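Long-range contact in EcmrR transcriptional regulator (Escherichia coli, PDB 6WL5), which activates transcription as a multidrug-sensing MerR family regulator, its C-terminal domain binding cetyl-trimethyl-ammonium and probably other compounds: residues Y4-S18 and I88-H102. Sequence-based numbering, arbitrary orientation.
Sequences YQAALKEIPECIVYS and IFQVIPAITAVTVIH
Ala-7 to Ile-11 pairs with Ile-95 to Thr-99, and Cys-14 to Ser-18 with Ile-88 to Ile-92, as two antiparallel halves of one long strand pair in the sheet of the GyrI-like small-molecule-binding domain. Both strands break at the same level, around Pro-12 and Pro-93, and there the pair bends; water 3 lies within hydrogen-bonding distance of the carbonyl oxygens of both prolines. The tightly packed face carries Ile-11, Ile-95 and Ala-97, then Cys-14, Val-16 and Ile-92. Ile-11 and Ile-95 run side by side, while Ile-11 CD1 reaches on to Ala-97 CB at 3.9 Å. Beyond the break Val-16 crosses Ile-92 nearly at right angles, with CG2 3.7 Å from Ile-92 CG1. On this face too, Lys-9 lays its aliphatic chain across Thr-99 CG2 before its NZ forms a salt bridge with Glu-151. The opposite face is looser where Leu-8, Glu-10 and Val-91 face solvent, but Trp-119 and Phe-154 cover Val-98 there. Glu-10 bends at chi2 (-80°), which brings OE1 back to accept from Thr-96 OG1 at 2.5 Å, on the syn side but 32° out of the carboxylate plane; water 2 ties the same OE1 to Ile-95 O. Farther along, in a buried part of this face, Tyr-17 CB sits over the Phe-89 ring, a CH-pi contact 4.0 Å from its centroid. At one end Tyr-4 lies alongside His-102, rim to rim with planes 22° apart; Tyr-4 OH and His-102 ND1 are hydrogen-bonded at 2.7 Å, and His-102 NE2 donates to Pro-105 O. At the other, Ser-18 OG donates to Ile-88 O and accepts a hydrogen bond from Gln-90 NE2 at 2.8 Å, in the amide plane of Gln-90.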
loop_
_atom_site.group_PDB
_atom_site.type_symbol
_atom_site.label_atom_id
_atom_site.label_comp_id
_atom_site.label_asym_id
_atom_site.label_seq_id
_atom_site.Cartn_x
_atom_site.Cartn_y
_atom_site.Cartn_z
ATOM N N TYR A 4 8.044 -14.201 -8.873
ATOM C CA TYR A 4 6.951 -13.934 -7.947
ATOM C C TYR A 4 6.276 -15.239 -7.539
ATOM O O TYR A 4 6.154 -16.177 -8.335
ATOM C CB TYR A 4 5.923 -13.016 -8.614
ATOM C CG TYR A 4 6.513 -11.645 -8.918
ATOM C CD1 TYR A 4 6.785 -10.730 -7.903
ATOM C CD2 TYR A 4 6.791 -11.259 -10.223
ATOM C CE1 TYR A 4 7.313 -9.478 -8.171
ATOM C CE2 TYR A 4 7.323 -10.013 -10.505
ATOM C CZ TYR A 4 7.575 -9.129 -9.480
ATOM O OH TYR A 4 8.135 -7.921 -9.780
ATOM N N GLN A 5 5.768 -15.262 -6.304
ATOM C CA GLN A 5 5.174 -16.451 -5.672
ATOM C C GLN A 5 3.869 -16.065 -4.976
ATOM O O GLN A 5 3.885 -15.578 -3.843
ATOM C CB GLN A 5 6.219 -17.019 -4.697
ATOM C CG GLN A 5 5.808 -18.156 -3.782
ATOM C CD GLN A 5 6.961 -18.616 -2.856
ATOM O OE1 GLN A 5 7.258 -19.811 -2.763
ATOM N NE2 GLN A 5 7.612 -17.665 -2.181
ATOM N N ALA A 6 2.723 -16.321 -5.623
ATOM C CA ALA A 6 1.449 -15.931 -5.045
ATOM C C ALA A 6 1.194 -16.625 -3.710
ATOM O O ALA A 6 1.441 -17.816 -3.559
ATOM C CB ALA A 6 0.326 -16.356 -5.987
ATOM N N ALA A 7 0.639 -15.875 -2.753
ATOM C CA ALA A 7 0.106 -16.407 -1.503
ATOM C C ALA A 7 -1.288 -15.838 -1.313
ATOM O O ALA A 7 -1.616 -14.807 -1.873
ATOM C CB ALA A 7 0.954 -15.989 -0.318
ATOM N N LEU A 8 -2.152 -16.561 -0.621
ATOM C CA LEU A 8 -3.501 -16.110 -0.353
ATOM C C LEU A 8 -3.616 -15.893 1.143
ATOM O O LEU A 8 -3.176 -16.743 1.921
ATOM C CB LEU A 8 -4.431 -17.230 -0.805
ATOM C CG LEU A 8 -5.870 -16.879 -1.018
ATOM C CD1 LEU A 8 -6.085 -15.765 -2.073
ATOM C CD2 LEU A 8 -6.671 -18.125 -1.452
ATOM N N LYS A 9 -4.138 -14.725 1.536
ATOM C CA LYS A 9 -4.188 -14.398 2.956
ATOM C C LYS A 9 -5.431 -13.598 3.301
ATOM O O LYS A 9 -6.058 -12.980 2.440
ATOM C CB LYS A 9 -2.930 -13.644 3.384
ATOM C CG LYS A 9 -2.683 -12.336 2.681
ATOM C CD LYS A 9 -1.406 -11.654 3.239
ATOM C CE LYS A 9 -0.144 -12.455 2.975
ATOM N NZ LYS A 9 1.067 -11.649 3.416
ATOM N N GLU A 10 -5.818 -13.651 4.565
ATOM C CA GLU A 10 -6.850 -12.778 5.106
ATOM C C GLU A 10 -6.154 -11.648 5.852
ATOM O O GLU A 10 -5.340 -11.909 6.757
ATOM C CB GLU A 10 -7.796 -13.527 6.050
ATOM C CG GLU A 10 -8.375 -14.778 5.461
ATOM C CD GLU A 10 -9.548 -14.550 4.535
ATOM O OE1 GLU A 10 -9.956 -13.382 4.377
ATOM O OE2 GLU A 10 -10.072 -15.559 3.980
ATOM N N ILE A 11 -6.466 -10.414 5.472
ATOM C CA ILE A 11 -5.881 -9.219 6.072
ATOM C C ILE A 11 -6.959 -8.564 6.928
ATOM O O ILE A 11 -8.001 -8.161 6.395
ATOM C CB ILE A 11 -5.338 -8.248 5.017
ATOM C CG1 ILE A 11 -4.278 -8.934 4.157
ATOM C CG2 ILE A 11 -4.725 -7.013 5.713
ATOM C CD1 ILE A 11 -3.832 -8.123 2.931
ATOM N N PRO A 12 -6.786 -8.489 8.240
ATOM C CA PRO A 12 -7.833 -7.912 9.089
ATOM C C PRO A 12 -7.944 -6.405 8.914
ATOM O O PRO A 12 -7.055 -5.733 8.371
ATOM C CB PRO A 12 -7.376 -8.247 10.511
ATOM C CG PRO A 12 -6.138 -9.093 10.364
ATOM C CD PRO A 12 -5.617 -8.964 9.011
ATOM N N GLU A 13 -9.062 -5.871 9.399
ATOM C CA GLU A 13 -9.231 -4.425 9.408
ATOM C C GLU A 13 -8.159 -3.754 10.263
ATOM O O GLU A 13 -7.615 -4.331 11.213
ATOM C CB GLU A 13 -10.644 -4.047 9.860
ATOM C CG GLU A 13 -10.882 -4.093 11.327
ATOM C CD GLU A 13 -12.277 -3.641 11.685
ATOM O OE1 GLU A 13 -12.424 -3.149 12.801
ATOM O OE2 GLU A 13 -13.211 -3.766 10.865
ATOM N N CYS A 14 -7.838 -2.520 9.895
ATOM C CA CYS A 14 -6.891 -1.720 10.657
ATOM C C CYS A 14 -7.332 -0.270 10.662
ATOM O O CYS A 14 -8.081 0.173 9.795
ATOM C CB CYS A 14 -5.484 -1.822 10.080
ATOM S SG CYS A 14 -5.308 -1.288 8.359
ATOM N N ILE A 15 -6.874 0.458 11.680
ATOM C CA ILE A 15 -7.036 1.900 11.764
ATOM C C ILE A 15 -5.783 2.501 11.172
ATOM O O ILE A 15 -4.673 2.049 11.486
ATOM C CB ILE A 15 -7.168 2.356 13.224
ATOM C CG1 ILE A 15 -8.283 1.593 13.936
ATOM C CG2 ILE A 15 -7.366 3.886 13.299
ATOM C CD1 ILE A 15 -8.245 1.776 15.444
ATOM N N VAL A 16 -5.953 3.509 10.318
ATOM C CA VAL A 16 -4.835 4.189 9.698
ATOM C C VAL A 16 -5.029 5.697 9.789
ATOM O O VAL A 16 -6.147 6.208 9.902
ATOM C CB VAL A 16 -4.659 3.802 8.208
ATOM C CG1 VAL A 16 -4.526 2.302 8.053
ATOM C CG2 VAL A 16 -5.785 4.359 7.315
ATOM N N TYR A 17 -3.920 6.415 9.662
ATOM C CA TYR A 17 -3.961 7.769 9.143
ATOM C C TYR A 17 -3.638 7.708 7.665
ATOM O O TYR A 17 -2.978 6.767 7.210
ATOM C CB TYR A 17 -3.060 8.738 9.901
ATOM C CG TYR A 17 -1.580 8.506 9.895
ATOM C CD1 TYR A 17 -0.781 8.937 8.842
ATOM C CD2 TYR A 17 -0.966 7.901 10.982
ATOM C CE1 TYR A 17 0.603 8.754 8.880
ATOM C CE2 TYR A 17 0.393 7.716 11.018
ATOM C CZ TYR A 17 1.162 8.130 9.972
ATOM O OH TYR A 17 2.506 7.931 10.079
ATOM N N SER A 18 -4.179 8.668 6.909
ATOM C CA SER A 18 -4.156 8.552 5.458
ATOM C C SER A 18 -4.298 9.921 4.796
ATOM O O SER A 18 -4.830 10.871 5.385
ATOM C CB SER A 18 -5.282 7.617 4.998
ATOM O OG SER A 18 -6.551 8.190 5.306
ATOM N N ILE A 88 -6.418 12.155 7.375
ATOM C CA ILE A 88 -7.622 11.659 8.021
ATOM C C ILE A 88 -7.414 10.246 8.570
ATOM O O ILE A 88 -6.703 9.423 7.981
ATOM C CB ILE A 88 -8.841 11.745 7.068
ATOM C CG1 ILE A 88 -8.649 10.769 5.930
ATOM C CG2 ILE A 88 -9.055 13.174 6.540
ATOM C CD1 ILE A 88 -9.321 9.470 6.222
ATOM N N PHE A 89 -8.016 9.989 9.721
ATOM C CA PHE A 89 -8.072 8.657 10.301
ATOM C C PHE A 89 -9.318 7.925 9.794
ATOM O O PHE A 89 -10.408 8.500 9.697
ATOM C CB PHE A 89 -8.082 8.773 11.825
ATOM C CG PHE A 89 -6.771 9.223 12.390
ATOM C CD1 PHE A 89 -6.456 10.570 12.455
ATOM C CD2 PHE A 89 -5.849 8.300 12.842
ATOM C CE1 PHE A 89 -5.225 10.999 12.962
ATOM C CE2 PHE A 89 -4.625 8.710 13.362
ATOM C CZ PHE A 89 -4.317 10.065 13.428
ATOM N N GLN A 90 -9.132 6.666 9.420
ATOM C CA GLN A 90 -10.216 5.836 8.924
ATOM C C GLN A 90 -9.890 4.372 9.200
ATOM O O GLN A 90 -8.745 4.001 9.477
ATOM C CB GLN A 90 -10.469 6.103 7.434
ATOM C CG GLN A 90 -9.329 5.689 6.541
ATOM C CD GLN A 90 -9.626 5.912 5.071
ATOM O OE1 GLN A 90 -10.568 5.322 4.498
ATOM N NE2 GLN A 90 -8.810 6.730 4.438
ATOM N N VAL A 91 -10.925 3.542 9.175
ATOM C CA VAL A 91 -10.759 2.097 9.280
ATOM C C VAL A 91 -10.706 1.531 7.871
ATOM O O VAL A 91 -11.615 1.762 7.070
ATOM C CB VAL A 91 -11.917 1.466 10.069
ATOM C CG1 VAL A 91 -11.807 -0.063 10.036
ATOM C CG2 VAL A 91 -11.963 2.008 11.502
ATOM N N ILE A 92 -9.645 0.794 7.558
ATOM C CA ILE A 92 -9.502 0.132 6.267
ATOM C C ILE A 92 -10.025 -1.296 6.428
ATOM O O ILE A 92 -9.516 -2.032 7.290
ATOM C CB ILE A 92 -8.043 0.141 5.797
ATOM C CG1 ILE A 92 -7.490 1.576 5.660
ATOM C CG2 ILE A 92 -7.911 -0.592 4.464
ATOM C CD1 ILE A 92 -8.261 2.487 4.739
ATOM N N PRO A 93 -11.012 -1.725 5.648
ATOM C CA PRO A 93 -11.702 -2.976 5.978
ATOM C C PRO A 93 -10.855 -4.211 5.707
ATOM O O PRO A 93 -9.868 -4.185 4.969
ATOM C CB PRO A 93 -12.952 -2.946 5.081
ATOM C CG PRO A 93 -12.494 -2.147 3.870
ATOM C CD PRO A 93 -11.595 -1.063 4.464
ATOM N N ALA A 94 -11.259 -5.300 6.357
ATOM C CA ALA A 94 -10.667 -6.610 6.121
ATOM C C ALA A 94 -10.922 -7.073 4.693
ATOM O O ALA A 94 -11.981 -6.814 4.107
ATOM C CB ALA A 94 -11.304 -7.641 7.060
ATOM N N ILE A 95 -9.955 -7.813 4.143
ATOM C CA ILE A 95 -10.053 -8.343 2.788
ATOM C C ILE A 95 -9.411 -9.719 2.749
ATOM O O ILE A 95 -8.622 -10.096 3.619
ATOM C CB ILE A 95 -9.344 -7.479 1.719
ATOM C CG1 ILE A 95 -7.849 -7.272 2.083
ATOM C CG2 ILE A 95 -10.075 -6.175 1.532
ATOM C CD1 ILE A 95 -7.082 -6.574 0.994
ATOM N N THR A 96 -9.777 -10.481 1.729
ATOM C CA THR A 96 -9.032 -11.653 1.332
ATOM C C THR A 96 -8.182 -11.206 0.153
ATOM O O THR A 96 -8.700 -10.606 -0.790
ATOM C CB THR A 96 -9.943 -12.791 0.913
ATOM O OG1 THR A 96 -10.814 -13.169 1.990
ATOM C CG2 THR A 96 -9.118 -14.006 0.506
ATOM N N ALA A 97 -6.880 -11.463 0.207
ATOM C CA ALA A 97 -5.993 -10.956 -0.829
ATOM C C ALA A 97 -5.109 -12.056 -1.376
ATOM O O ALA A 97 -4.610 -12.903 -0.612
ATOM C CB ALA A 97 -5.085 -9.842 -0.282
ATOM N N VAL A 98 -4.853 -11.989 -2.684
ATOM C CA VAL A 98 -3.709 -12.673 -3.261
ATOM C C VAL A 98 -2.546 -11.695 -3.320
ATOM O O VAL A 98 -2.716 -10.519 -3.693
ATOM C CB VAL A 98 -4.050 -13.305 -4.618
ATOM C CG1 VAL A 98 -4.456 -12.288 -5.689
ATOM C CG2 VAL A 98 -2.921 -14.215 -5.093
ATOM N N THR A 99 -1.384 -12.154 -2.857
ATOM C CA THR A 99 -0.226 -11.297 -2.655
ATOM C C THR A 99 1.025 -11.869 -3.306
ATOM O O THR A 99 1.176 -13.087 -3.439
ATOM C CB THR A 99 0.024 -11.090 -1.143
ATOM O OG1 THR A 99 0.514 -12.297 -0.532
ATOM C CG2 THR A 99 -1.230 -10.647 -0.416
ATOM N N VAL A 100 1.958 -10.973 -3.661
ATOM C CA VAL A 100 3.325 -11.351 -4.008
ATOM C C VAL A 100 4.264 -10.355 -3.366
ATOM O O VAL A 100 3.895 -9.212 -3.125
ATOM C CB VAL A 100 3.614 -11.402 -5.520
ATOM C CG1 VAL A 100 2.790 -12.477 -6.182
ATOM C CG2 VAL A 100 3.396 -10.039 -6.183
ATOM N N ILE A 101 5.459 -10.805 -3.110
ATOM C CA ILE A 101 6.550 -9.921 -2.705
ATOM C C ILE A 101 7.347 -9.484 -3.925
ATOM O O ILE A 101 7.867 -10.319 -4.689
ATOM C CB ILE A 101 7.466 -10.618 -1.680
ATOM C CG1 ILE A 101 6.699 -10.902 -0.386
ATOM C CG2 ILE A 101 8.746 -9.801 -1.425
ATOM C CD1 ILE A 101 6.504 -9.688 0.515
ATOM N N HIS A 102 7.483 -8.165 -4.077
ATOM C CA HIS A 102 8.393 -7.561 -5.029
ATOM C C HIS A 102 9.693 -7.188 -4.316
ATOM O O HIS A 102 9.696 -6.372 -3.379
ATOM C CB HIS A 102 7.781 -6.315 -5.642
ATOM C CG HIS A 102 8.690 -5.646 -6.602
ATOM N ND1 HIS A 102 8.912 -6.138 -7.875
ATOM C CD2 HIS A 102 9.504 -4.575 -6.455
ATOM C CE1 HIS A 102 9.819 -5.376 -8.468
ATOM N NE2 HIS A 102 10.155 -4.399 -7.646
HETATM O O HOH W 1 6.694 -13.194 -4.339
HETATM O O HOH W 2 -10.142 -11.077 5.839
HETATM O O HOH W 3 -7.149 -3.784 6.354
HETATM O O HOH W 4 -13.750 -5.239 7.984
#